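Side-chain contact in alpha-2,3-sialyltransferase (Campylobacter jejuni, PDB 2P2V), which probably transfers sialic acid from a CMP-activated donor onto terminal galactose of acceptor glycans in alpha-2,3 linkage, the N-terminal part of the protein, present here, holding the donor pocket: residues A[71-76]-A[111-116]. Numbering follows the deposited sequence. Where two conformers were deposited one is given.
Sequences GVFLQQ and HQFYNF
Y114 OH, hydrogen-bonded to both E125 OE1 and L122 N, anchors the ring that flanks F113, the residue that reaches across to F73. The two phenylalanines join consecutive crossover connections of a parallel, Rossmann-like alpha/beta fold: helix 73-85 links strand 62-68 to strand 90-96, and helix 107-116 leads on to strand 121-122. F113 has CG anti to the backbone N (chi1 -175°), which carries its ring out from the helix, and F113 CE1 comes to rest over one face of the F73 ring, 3.7 Å from F73 CE2 and off toward the rim. The ring planes are inclined at 52° with centroids 5.1 Å apart, an oblique pairing through apolar carbons with no hydrogen bond between the segments. On its other flank F113 presents an edge to its neighbour, F113 CD2 standing 3.6 Å above the plane of the Y114 ring, offset toward its rim. F117 joins this buried aromatic cluster, edge-to-face with F73, while C96 of strand 90-96 touches both F73 and F113. The helix bearing F73 starts at the donor pocket: V72, at the N-cap position, and Q76 touch the bound CMP-3-fluoro-sialic acid, and Y52 OH hydrogen-bonds Q76 OE1. Within that first turn, Q76 N donates to V72 O at 3.0 Å.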
# COMPACT_ATOMS: atom_id res chain seq x y z
N GLY A 71 6.79 16.02 -17.12
CA GLY A 71 6.17 17.39 -17.15
C GLY A 71 5.31 17.67 -18.38
O GLY A 71 4.45 18.56 -18.36
N VAL A 72 5.54 16.92 -19.46
CA VAL A 72 4.77 17.01 -20.69
C VAL A 72 4.22 15.65 -21.05
O VAL A 72 3.77 15.45 -22.15
CB VAL A 72 5.64 17.52 -21.89
CG1 VAL A 72 6.02 19.01 -21.64
CG2 VAL A 72 6.93 16.70 -22.00
N PHE A 73 4.17 14.73 -20.09
CA PHE A 73 3.70 13.35 -20.48
C PHE A 73 2.29 13.32 -21.01
O PHE A 73 1.97 12.59 -21.93
CB PHE A 73 3.85 12.37 -19.30
CG PHE A 73 3.75 10.93 -19.74
CD1 PHE A 73 4.89 10.30 -20.30
CD2 PHE A 73 2.55 10.25 -19.68
CE1 PHE A 73 4.79 8.98 -20.74
CE2 PHE A 73 2.44 8.90 -20.15
CZ PHE A 73 3.60 8.31 -20.68
N LEU A 74 1.39 14.11 -20.37
CA LEU A 74 0.01 14.10 -20.85
C LEU A 74 -0.08 14.41 -22.34
O LEU A 74 -0.79 13.72 -23.06
CB LEU A 74 -0.82 15.16 -20.05
CG LEU A 74 -2.32 15.24 -20.40
CD1 LEU A 74 -3.13 14.22 -19.68
CD2 LEU A 74 -2.79 16.64 -19.90
N GLN A 75 0.57 15.50 -22.78
CA GLN A 75 0.54 15.86 -24.20
C GLN A 75 1.31 14.82 -25.07
O GLN A 75 0.85 14.42 -26.14
CB GLN A 75 1.13 17.25 -24.40
CG GLN A 75 0.27 18.33 -23.70
CD GLN A 75 0.63 18.59 -22.23
OE1 GLN A 75 1.32 17.81 -21.58
NE2 GLN A 75 0.13 19.73 -21.69
N GLN A 76 2.43 14.33 -24.56
CA GLN A 76 3.23 13.42 -25.40
C GLN A 76 2.52 12.08 -25.58
O GLN A 76 2.64 11.41 -26.65
CB GLN A 76 4.59 13.15 -24.76
CG GLN A 76 5.57 14.29 -24.67
CD GLN A 76 6.13 14.74 -25.99
OE1 GLN A 76 5.50 14.63 -27.04
NE2 GLN A 76 7.36 15.23 -25.93
N HIS A 111 1.50 8.24 -8.22
CA HIS A 111 0.35 7.48 -7.68
C HIS A 111 -0.74 7.23 -8.71
O HIS A 111 -1.33 6.14 -8.78
CB HIS A 111 -0.26 8.21 -6.47
CG HIS A 111 -1.50 7.56 -5.91
ND1 HIS A 111 -2.77 8.06 -6.12
CD2 HIS A 111 -1.65 6.46 -5.13
CE1 HIS A 111 -3.65 7.28 -5.51
NE2 HIS A 111 -2.99 6.30 -4.91
N GLN A 112 -1.01 8.24 -9.54
CA GLN A 112 -2.10 8.21 -10.50
C GLN A 112 -1.62 7.88 -11.88
O GLN A 112 -2.41 7.76 -12.76
CB GLN A 112 -2.77 9.60 -10.60
CG GLN A 112 -3.32 9.95 -9.27
CD GLN A 112 -4.05 11.28 -9.29
OE1 GLN A 112 -4.99 11.48 -8.53
NE2 GLN A 112 -3.60 12.20 -10.16
N PHE A 113 -0.30 7.70 -12.06
CA PHE A 113 0.22 7.44 -13.40
C PHE A 113 -0.51 6.38 -14.16
O PHE A 113 -0.97 6.62 -15.29
CB PHE A 113 1.74 7.10 -13.35
CG PHE A 113 2.33 6.96 -14.70
CD1 PHE A 113 2.74 8.08 -15.43
CD2 PHE A 113 2.44 5.69 -15.28
CE1 PHE A 113 3.28 7.97 -16.70
CE2 PHE A 113 2.93 5.59 -16.53
CZ PHE A 113 3.41 6.70 -17.26
N TYR A 114 -0.56 5.14 -13.64
CA TYR A 114 -1.20 4.10 -14.37
C TYR A 114 -2.70 4.26 -14.47
O TYR A 114 -3.33 3.68 -15.34
CB TYR A 114 -0.86 2.75 -13.71
CG TYR A 114 0.58 2.41 -13.92
CD1 TYR A 114 1.10 2.32 -15.21
CD2 TYR A 114 1.43 2.17 -12.83
CE1 TYR A 114 2.48 1.99 -15.41
CE2 TYR A 114 2.80 1.86 -13.02
CZ TYR A 114 3.30 1.76 -14.30
OH TYR A 114 4.64 1.43 -14.53
N ASN A 115 -3.28 5.07 -13.57
CA ASN A 115 -4.72 5.34 -13.66
C ASN A 115 -5.03 6.07 -14.97
O ASN A 115 -6.02 5.78 -15.61
CB ASN A 115 -5.19 6.20 -12.44
CG ASN A 115 -4.91 5.52 -11.10
OD1 ASN A 115 -3.81 5.56 -10.59
ND2 ASN A 115 -5.89 4.91 -10.55
N PHE A 116 -4.22 7.09 -15.29
CA PHE A 116 -4.33 7.84 -16.53
C PHE A 116 -3.75 7.15 -17.76
O PHE A 116 -4.29 7.33 -18.83
CB PHE A 116 -3.71 9.20 -16.38
CG PHE A 116 -4.55 10.14 -15.54
CD1 PHE A 116 -5.54 10.91 -16.17
CD2 PHE A 116 -4.38 10.22 -14.19
CE1 PHE A 116 -6.36 11.85 -15.41
CE2 PHE A 116 -5.20 11.15 -13.41
CZ PHE A 116 -6.19 11.93 -14.07